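Local atomic coordinates of TIR-NB-LRR type resistance protein RPV1 (Vitis rotundifolia, PDB entry 5KU7), a protein that belongs to the TIR-NB-LRR class of plant resistance proteins, intracellular immune receptors that typically sense pathogens and signal through an N-terminal TIR domain. Residues E17-Y21 / N22-H26; F39-D42 / R43-G47; I66-S69 / E70-H74; E117-A120 / G121-E124. All coordinates share one frame; numbering follows the deposited sequence.

Contact 1: residues E17-Y21 / N22-H26; sequences EDTRY and NFTDH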
# COMPACT_ATOMS: atom_id res chain seq x y z
N GLU A 17 2.79 10.67 -8.74
CA GLU A 17 2.22 9.79 -9.74
C GLU A 17 2.52 8.31 -9.49
O GLU A 17 1.73 7.44 -9.84
CB GLU A 17 2.70 10.21 -11.13
CG GLU A 17 1.74 9.87 -12.25
CD GLU A 17 2.27 10.28 -13.61
OE1 GLU A 17 3.27 9.69 -14.08
OE2 GLU A 17 1.67 11.20 -14.21
N ASP A 18 3.67 8.00 -8.90
CA ASP A 18 3.98 6.59 -8.63
C ASP A 18 3.36 6.09 -7.32
O ASP A 18 2.73 5.04 -7.30
CB ASP A 18 5.49 6.36 -8.55
CG ASP A 18 6.19 6.56 -9.86
OD1 ASP A 18 5.54 6.41 -10.92
OD2 ASP A 18 7.41 6.85 -9.84
N THR A 19 3.51 6.86 -6.24
CA THR A 19 3.31 6.30 -4.90
C THR A 19 2.50 7.18 -3.95
O THR A 19 2.45 6.88 -2.75
CB THR A 19 4.67 6.08 -4.20
OG1 THR A 19 5.32 7.35 -4.05
CG2 THR A 19 5.57 5.14 -5.01
N ARG A 20 1.89 8.26 -4.45
CA ARG A 20 1.24 9.22 -3.55
C ARG A 20 0.17 8.58 -2.68
O ARG A 20 0.14 8.76 -1.46
CB ARG A 20 0.57 10.37 -4.32
CG ARG A 20 -0.26 11.29 -3.38
CD ARG A 20 -0.84 12.51 -4.14
NE ARG A 20 0.20 13.44 -4.56
CZ ARG A 20 0.74 14.37 -3.78
NH1 ARG A 20 0.34 14.49 -2.52
NH2 ARG A 20 1.69 15.17 -4.25
N TYR A 21 -0.72 7.85 -3.33
CA TYR A 21 -1.91 7.38 -2.66
C TYR A 21 -1.74 6.04 -2.00
O TYR A 21 -2.61 5.63 -1.24
CB TYR A 21 -3.07 7.32 -3.66
CG TYR A 21 -3.43 8.69 -4.13
CD1 TYR A 21 -3.96 9.62 -3.26
CD2 TYR A 21 -3.18 9.08 -5.44
CE1 TYR A 21 -4.28 10.88 -3.68
CE2 TYR A 21 -3.50 10.34 -5.87
CZ TYR A 21 -4.05 11.24 -4.99
OH TYR A 21 -4.36 12.51 -5.41
N ASN A 22 -0.65 5.35 -2.28
CA ASN A 22 -0.50 4.03 -1.67
C ASN A 22 0.74 3.97 -0.78
O ASN A 22 0.65 4.31 0.41
CB ASN A 22 -0.51 2.93 -2.75
CG ASN A 22 0.14 3.37 -4.06
OD1 ASN A 22 1.35 3.62 -4.13
ND2 ASN A 22 -0.65 3.42 -5.12
N PHE A 23 1.87 3.54 -1.32
CA PHE A 23 3.03 3.25 -0.47
C PHE A 23 3.47 4.42 0.40
O PHE A 23 3.57 4.29 1.63
CB PHE A 23 4.23 2.80 -1.29
CG PHE A 23 5.46 2.58 -0.45
CD1 PHE A 23 5.59 1.42 0.31
CD2 PHE A 23 6.45 3.55 -0.37
CE1 PHE A 23 6.71 1.21 1.10
CE2 PHE A 23 7.59 3.37 0.43
CZ PHE A 23 7.72 2.20 1.17
N THR A 24 3.71 5.56 -0.22
CA THR A 24 4.23 6.70 0.52
C THR A 24 3.22 7.12 1.59
O THR A 24 3.60 7.57 2.66
CB THR A 24 4.54 7.89 -0.41
OG1 THR A 24 5.48 7.48 -1.41
CG2 THR A 24 5.11 9.03 0.38
N ASP A 25 1.94 6.96 1.28
CA ASP A 25 0.88 7.27 2.26
C ASP A 25 0.96 6.35 3.47
O ASP A 25 0.94 6.83 4.61
CB ASP A 25 -0.50 7.16 1.60
CG ASP A 25 -1.59 7.71 2.47
OD1 ASP A 25 -1.35 8.73 3.13
OD2 ASP A 25 -2.69 7.13 2.53
N HIS A 26 1.08 5.03 3.23
CA HIS A 26 1.22 4.03 4.31
C HIS A 26 2.50 4.31 5.12
O HIS A 26 2.52 4.17 6.35
CB HIS A 26 1.24 2.59 3.76
CG HIS A 26 -0.05 2.17 3.11
ND1 HIS A 26 -1.26 2.17 3.79
CD2 HIS A 26 -0.32 1.76 1.86
CE1 HIS A 26 -2.21 1.77 2.97
NE2 HIS A 26 -1.68 1.52 1.80
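Thr19 holds OG1 between its backbone N and carbonyl carbon (chi1 63°), whereas Thr24 places its hydroxyl beside the backbone N (chi1 -58°), and these two torsions bring Thr19 OG1 and Thr24 OG1 to 2.6 Å across the turn. Either hydroxyl could donate in this short hydrogen bond; Thr19 OG1 has a further, weak partner in Arg15 O. The backbone ties the same two residues together again, since Thr24 N donates to Thr19 O (3.1 Å). Asn22 N adds a weak bond to Thr19 O at 3.5 Å, and one carbonyl thereby gathers the turn between helices 16-19 and 23-33. Asn22 occupies the N-cap position but makes no capping bond. Its OD1 instead accepts from the adjacent Phe23 N (2.9 Å) and lies 3.4 Å from Thr19 CA. Farther round, Asp25 CB packs against Arg20 O at 3.5 Å, while the Asp25 carboxylate is bonded to Ser155 of the second subunit and faces Arg40, at a separation too short to be taken literally. The threonine pair rests on the sheet, against Phe14 of strand 8-14 and Val67 of strand 61-68, while Phe23 extends to Ile158 of helix 154-175.

Contact 2: residues F39-D42 / R43-G47; sequences FRDD and RLRRG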
# COMPACT_ATOMS: atom_id res chain seq x y z
N PHE A 39 6.68 15.86 7.14
CA PHE A 39 6.07 16.72 6.13
C PHE A 39 5.85 15.93 4.86
O PHE A 39 6.80 15.46 4.23
CB PHE A 39 6.93 17.95 5.83
CG PHE A 39 6.35 18.85 4.75
CD1 PHE A 39 6.47 18.52 3.40
CD2 PHE A 39 5.71 20.03 5.09
CE1 PHE A 39 5.94 19.33 2.42
CE2 PHE A 39 5.18 20.87 4.11
CZ PHE A 39 5.30 20.52 2.78
N ARG A 40 4.58 15.81 4.49
CA ARG A 40 4.19 15.13 3.26
C ARG A 40 3.30 16.03 2.43
O ARG A 40 2.16 16.26 2.80
CB ARG A 40 3.48 13.81 3.59
CG ARG A 40 3.14 13.01 2.36
CD ARG A 40 1.78 13.44 1.83
NE ARG A 40 0.97 12.24 1.76
CZ ARG A 40 0.00 11.92 2.60
NH1 ARG A 40 -0.35 12.74 3.57
NH2 ARG A 40 -0.63 10.77 2.45
N ASP A 41 3.83 16.53 1.31
CA ASP A 41 3.16 17.59 0.54
C ASP A 41 1.85 17.08 -0.04
O ASP A 41 1.84 16.10 -0.78
CB ASP A 41 4.06 18.12 -0.59
CG ASP A 41 3.41 19.29 -1.36
OD1 ASP A 41 2.68 20.09 -0.74
OD2 ASP A 41 3.63 19.44 -2.58
N ASP A 42 0.76 17.76 0.28
CA ASP A 42 -0.54 17.38 -0.26
C ASP A 42 -1.27 18.58 -0.86
O ASP A 42 -2.46 18.49 -1.14
CB ASP A 42 -1.42 16.72 0.82
CG ASP A 42 -1.72 17.65 2.01
OD1 ASP A 42 -1.43 18.86 1.95
OD2 ASP A 42 -2.30 17.16 3.00
N ARG A 43 -0.55 19.67 -1.09
CA ARG A 43 -1.13 20.89 -1.64
C ARG A 43 -1.13 20.88 -3.16
O ARG A 43 -0.30 20.25 -3.79
CB ARG A 43 -0.39 22.15 -1.15
CG ARG A 43 -0.20 22.24 0.36
CD ARG A 43 -1.53 22.24 1.08
NE ARG A 43 -1.53 23.07 2.29
CZ ARG A 43 -1.62 22.58 3.52
NH1 ARG A 43 -1.72 21.27 3.71
NH2 ARG A 43 -1.61 23.41 4.56
N LEU A 44 -2.09 21.60 -3.73
CA LEU A 44 -2.11 21.85 -5.15
C LEU A 44 -1.02 22.86 -5.47
O LEU A 44 -0.92 23.92 -4.84
CB LEU A 44 -3.47 22.38 -5.60
CG LEU A 44 -3.49 22.83 -7.06
CD1 LEU A 44 -3.41 21.63 -7.97
CD2 LEU A 44 -4.73 23.68 -7.37
N ARG A 45 -0.19 22.53 -6.45
CA ARG A 45 0.89 23.42 -6.81
C ARG A 45 0.99 23.51 -8.31
O ARG A 45 0.75 22.53 -9.02
CB ARG A 45 2.21 22.94 -6.21
CG ARG A 45 2.13 22.62 -4.73
CD ARG A 45 3.48 22.81 -4.08
NE ARG A 45 3.43 22.41 -2.68
CZ ARG A 45 3.28 23.23 -1.65
NH1 ARG A 45 3.15 24.54 -1.85
NH2 ARG A 45 3.27 22.73 -0.43
N ARG A 46 1.32 24.69 -8.80
CA ARG A 46 1.54 24.85 -10.22
C ARG A 46 2.73 25.78 -10.41
O ARG A 46 3.38 26.18 -9.44
CB ARG A 46 0.26 25.34 -10.91
CG ARG A 46 -0.01 26.84 -10.94
CD ARG A 46 -1.32 27.13 -11.71
NE ARG A 46 -1.59 28.55 -11.90
CZ ARG A 46 -2.70 29.05 -12.44
NH1 ARG A 46 -3.67 28.24 -12.85
NH2 ARG A 46 -2.85 30.36 -12.57
N GLY A 47 3.06 26.08 -11.66
CA GLY A 47 4.22 26.90 -11.96
C GLY A 47 5.43 26.03 -12.24
O GLY A 47 5.56 24.95 -11.68
O HOH W 1 1.64 18.00 -3.67
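Arg45 lays the NE and NH2 side of its guanidinium along the carboxylate of Asp41, the two side chains coming from opposite directions. The grip is a two-nitrogen, side-on salt bridge: Arg45 NE reaches Asp41 OD2 at 3.0 Å, within the guanidinium plane and on the syn side of the oxygen, and Arg45 NH2 reaches Asp41 OD1 at 2.7 Å. The planes are not flush but 31° apart, and NH2 meets OD1 from above the carboxylate. Arg43 N donates to that same OD1 from the opposite face at 3.3 Å, so the oxygen is held between a backbone amide and a guanidinium, which probably restricts rotation of the carboxylate. Arg43 CB stands 3.7 Å above the Arg45 guanidinium plane, offset toward its rim. A second salt bridge joins chain neighbours. With its chain bent at chi2 and chi3, Arg43 runs alongside Asp42 and sets NH1 3.0 Å from Asp42 OD1, on the syn lone pair, the two groups nearly coplanar. This surface loop links strand 38-39 to helix 52-59, where Arg45 NH2 also bridges Glu53 and both Asp41 and Arg45 pack on Leu54.

Contact 3: residues I66-S69 / E70-H74; sequences IVFS and ENYAH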
# COMPACT_ATOMS: atom_id res chain seq x y z
N ILE A 66 13.58 9.55 1.10
CA ILE A 66 13.34 9.61 -0.33
C ILE A 66 12.74 8.31 -0.84
O ILE A 66 13.34 7.25 -0.71
CB ILE A 66 14.62 9.89 -1.11
CG1 ILE A 66 15.06 11.36 -0.92
CG2 ILE A 66 14.36 9.67 -2.58
CD1 ILE A 66 15.80 11.62 0.34
N VAL A 67 11.53 8.40 -1.39
CA VAL A 67 10.91 7.26 -2.02
C VAL A 67 11.26 7.28 -3.49
O VAL A 67 10.54 7.83 -4.32
CB VAL A 67 9.39 7.26 -1.83
CG1 VAL A 67 8.76 5.99 -2.44
CG2 VAL A 67 9.05 7.39 -0.36
N PHE A 68 12.43 6.73 -3.81
CA PHE A 68 12.80 6.55 -5.20
C PHE A 68 11.86 5.52 -5.82
O PHE A 68 11.75 4.38 -5.33
CB PHE A 68 14.26 6.09 -5.33
CG PHE A 68 15.27 7.19 -5.12
CD1 PHE A 68 15.24 8.34 -5.90
CD2 PHE A 68 16.25 7.07 -4.15
CE1 PHE A 68 16.18 9.37 -5.72
CE2 PHE A 68 17.19 8.08 -3.98
CZ PHE A 68 17.14 9.24 -4.76
N SER A 69 11.17 5.93 -6.87
CA SER A 69 10.25 5.06 -7.59
C SER A 69 10.52 5.23 -9.07
O SER A 69 11.25 6.15 -9.47
CB SER A 69 8.80 5.38 -7.24
OG SER A 69 8.52 6.76 -7.43
N GLU A 70 9.90 4.38 -9.88
CA GLU A 70 10.20 4.26 -11.31
C GLU A 70 10.33 5.59 -12.05
O GLU A 70 11.23 5.74 -12.90
CB GLU A 70 9.12 3.40 -11.98
CG GLU A 70 9.52 2.86 -13.35
CD GLU A 70 8.34 2.25 -14.09
OE1 GLU A 70 7.22 2.30 -13.55
OE2 GLU A 70 8.53 1.70 -15.20
N ASN A 71 9.46 6.55 -11.73
CA ASN A 71 9.40 7.78 -12.50
C ASN A 71 9.78 9.02 -11.71
O ASN A 71 9.41 10.13 -12.09
CB ASN A 71 8.01 7.96 -13.09
CG ASN A 71 7.64 6.82 -14.00
OD1 ASN A 71 8.21 6.66 -15.08
ND2 ASN A 71 6.67 6.02 -13.58
N TYR A 72 10.52 8.82 -10.62
CA TYR A 72 10.98 9.92 -9.78
C TYR A 72 11.78 10.97 -10.57
O TYR A 72 11.54 12.16 -10.45
CB TYR A 72 11.81 9.36 -8.63
CG TYR A 72 12.26 10.35 -7.59
CD1 TYR A 72 13.40 11.14 -7.79
CD2 TYR A 72 11.58 10.47 -6.39
CE1 TYR A 72 13.83 12.02 -6.82
CE2 TYR A 72 12.01 11.36 -5.42
CZ TYR A 72 13.13 12.13 -5.64
OH TYR A 72 13.57 13.02 -4.68
N ALA A 73 12.73 10.51 -11.38
CA ALA A 73 13.57 11.44 -12.13
C ALA A 73 12.80 12.09 -13.27
O ALA A 73 13.30 13.02 -13.90
CB ALA A 73 14.81 10.72 -12.66
N HIS A 74 11.58 11.61 -13.54
CA HIS A 74 10.77 12.22 -14.59
C HIS A 74 10.10 13.49 -14.10
O HIS A 74 9.30 14.11 -14.81
CB HIS A 74 9.71 11.26 -15.12
CG HIS A 74 10.25 10.23 -16.06
ND1 HIS A 74 10.91 9.10 -15.64
CD2 HIS A 74 10.23 10.17 -17.41
CE1 HIS A 74 11.26 8.38 -16.68
NE2 HIS A 74 10.87 9.01 -17.78
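A type I beta turn from Ser69 to Tyr72 takes the chain off the end of strand 61-68, and Tyr72 folds back against the residues that lead into it. The turn is closed by Tyr72 N donating to Ser69 O at 3.0 Å, a nearly straight bond (168° at the hydrogen). With CG anti to the backbone N (chi1 -174°), the tyrosine ring lies back toward the strand. There Phe68 directs its edge at one face of that ring in a T-shaped pair, centroids 4.9 Å apart and planes at 67°; Phe68 CE1 comes to 3.7 Å from Tyr72 CE1, and its neighbour CD1 stands over the rim of the same ring. Ile66 CG2, which also sits over the centre of the Phe68 ring, reaches Tyr72 CE2 at 4.1 Å, the Ile66 and Tyr72 side chains crossing at about a right angle. The strand backbone joins in as well, with Val67 O 3.5 Å from Tyr72 CD2. The buried phenol is satisfied by a hydrogen bond between Tyr72 OH and Ser13 OG on the adjacent strand 8-14, and Leu82 of helix 76-91 packs on Ile66, Phe68 and Tyr72. Such a turn out of a central strand toward a covering helix is the strand-to-helix connection of a beta-alpha-beta crossover in the flavodoxin-like TIR fold, built round a five-stranded parallel sheet.

Contact 4: residues E117-A120 / G121-E124; sequences EAFA and GYEE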
# COMPACT_ATOMS: atom_id res chain seq x y z
N GLU A 117 16.09 7.17 -18.99
CA GLU A 117 15.12 7.67 -19.96
C GLU A 117 14.70 9.08 -19.62
O GLU A 117 14.52 9.92 -20.50
CB GLU A 117 13.89 6.76 -20.02
CG GLU A 117 14.17 5.36 -20.53
CD GLU A 117 13.01 4.42 -20.26
OE1 GLU A 117 11.92 4.91 -19.90
OE2 GLU A 117 13.19 3.19 -20.41
N ALA A 118 14.57 9.34 -18.32
CA ALA A 118 14.21 10.66 -17.82
C ALA A 118 15.16 11.70 -18.38
O ALA A 118 14.75 12.67 -19.03
CB ALA A 118 14.22 10.68 -16.30
N PHE A 119 16.45 11.48 -18.13
CA PHE A 119 17.48 12.40 -18.57
C PHE A 119 17.57 12.60 -20.06
O PHE A 119 17.98 13.68 -20.51
CB PHE A 119 18.83 11.93 -18.03
CG PHE A 119 19.03 12.27 -16.60
CD1 PHE A 119 18.44 11.50 -15.62
CD2 PHE A 119 19.74 13.39 -16.25
CE1 PHE A 119 18.60 11.83 -14.29
CE2 PHE A 119 19.91 13.73 -14.93
CZ PHE A 119 19.33 12.94 -13.94
N ALA A 120 17.20 11.59 -20.83
CA ALA A 120 17.17 11.76 -22.28
C ALA A 120 16.27 12.95 -22.63
O ALA A 120 16.66 13.82 -23.40
CB ALA A 120 16.68 10.49 -22.97
N GLY A 121 15.10 13.01 -22.00
CA GLY A 121 14.15 14.07 -22.25
C GLY A 121 14.61 15.44 -21.76
O GLY A 121 14.15 16.47 -22.26
N TYR A 122 15.54 15.46 -20.81
CA TYR A 122 16.02 16.73 -20.27
C TYR A 122 17.07 17.39 -21.17
O TYR A 122 17.31 18.59 -21.08
CB TYR A 122 16.60 16.52 -18.87
CG TYR A 122 15.54 16.18 -17.85
CD1 TYR A 122 14.26 16.71 -17.95
CD2 TYR A 122 15.81 15.30 -16.81
CE1 TYR A 122 13.28 16.39 -17.03
CE2 TYR A 122 14.83 14.97 -15.89
CZ TYR A 122 13.57 15.53 -16.00
OH TYR A 122 12.59 15.21 -15.09
N GLU A 123 17.66 16.58 -22.05
CA GLU A 123 18.80 16.99 -22.87
C GLU A 123 18.59 18.29 -23.65
O GLU A 123 19.51 19.10 -23.76
CB GLU A 123 19.16 15.88 -23.85
CG GLU A 123 19.82 14.68 -23.19
CD GLU A 123 21.17 15.02 -22.58
OE1 GLU A 123 21.74 16.09 -22.91
OE2 GLU A 123 21.66 14.21 -21.76
N GLU A 124 17.39 18.49 -24.18
CA GLU A 124 17.18 19.58 -25.12
C GLU A 124 16.78 20.90 -24.47
O GLU A 124 17.09 21.96 -25.00
CB GLU A 124 16.12 19.17 -26.15
CG GLU A 124 14.72 19.01 -25.57
CD GLU A 124 13.68 18.72 -26.64
OE1 GLU A 124 14.07 18.49 -27.81
OE2 GLU A 124 12.48 18.73 -26.31
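Phe119 and Tyr122 form an edge-to-face aromatic pair on the last turn of helix 113-122, at the periphery of the TIR domain. The edge of Tyr122 points at the face of Phe119, with ring centroids 5.9 Å apart and planes at 80°; Phe119 CD2 and Tyr122 CD2 approach to 4.4 Å. Both rings lean on helix 130-141, where each touches Ile130 and Phe119 makes a cation-pi contact with Arg134. Apolar contact is otherwise slight, Ala118 CB lying 4.4 Å from Tyr122 CE2. The hydrogen bonding is that of a helix losing its regularity. Tyr122 N is shared weakly between Ala118 O and Phe119 O (3.0 Å for the latter), and Gly121 N is likewise shared between Glu117 O and Ala118 O. Glu123 N bonds to Ala120 O at 3.2 Å (154° at the hydrogen) and only weakly to Phe119 O. The final turn thus mixes i to i+3 with weak i to i+4 bonds, and the one of normal strength is i to i+3. Glu123, bent at chi2 (-65°), folds back until its CG lies 3.3 Å from Ala120 O. A carbonyl also faces an aromatic ring here: Ala118 O stands over one face of Tyr122, offset toward the rim and 3.6 Å from CD2.

Contact 1 is the hub of the set. Toward contact 2 its Arg20 NH1 bonds to Asp41 O (2.8 Å), and both contacts touch the second subunit. Toward contact 3 it offers Asp18 OD2, which lies 2.7 Å from Ser69 OG and 2.8 Å from Asn71 N, holding the turn after strand 61-68 to helix 16-19. Contact 3 passes on to contact 4 through Tyr122 OH and Ala73 O, 2.6 Å apart. Contacts 2 and 4 do not touch, their centres about 24 Å apart. Malonic acid, probably from the crystallisation liquor, binds at contact 1, hydrogen-bonded to Glu17 N and Arg20 NH2, with Arg15 and Gly16 completing its pocket.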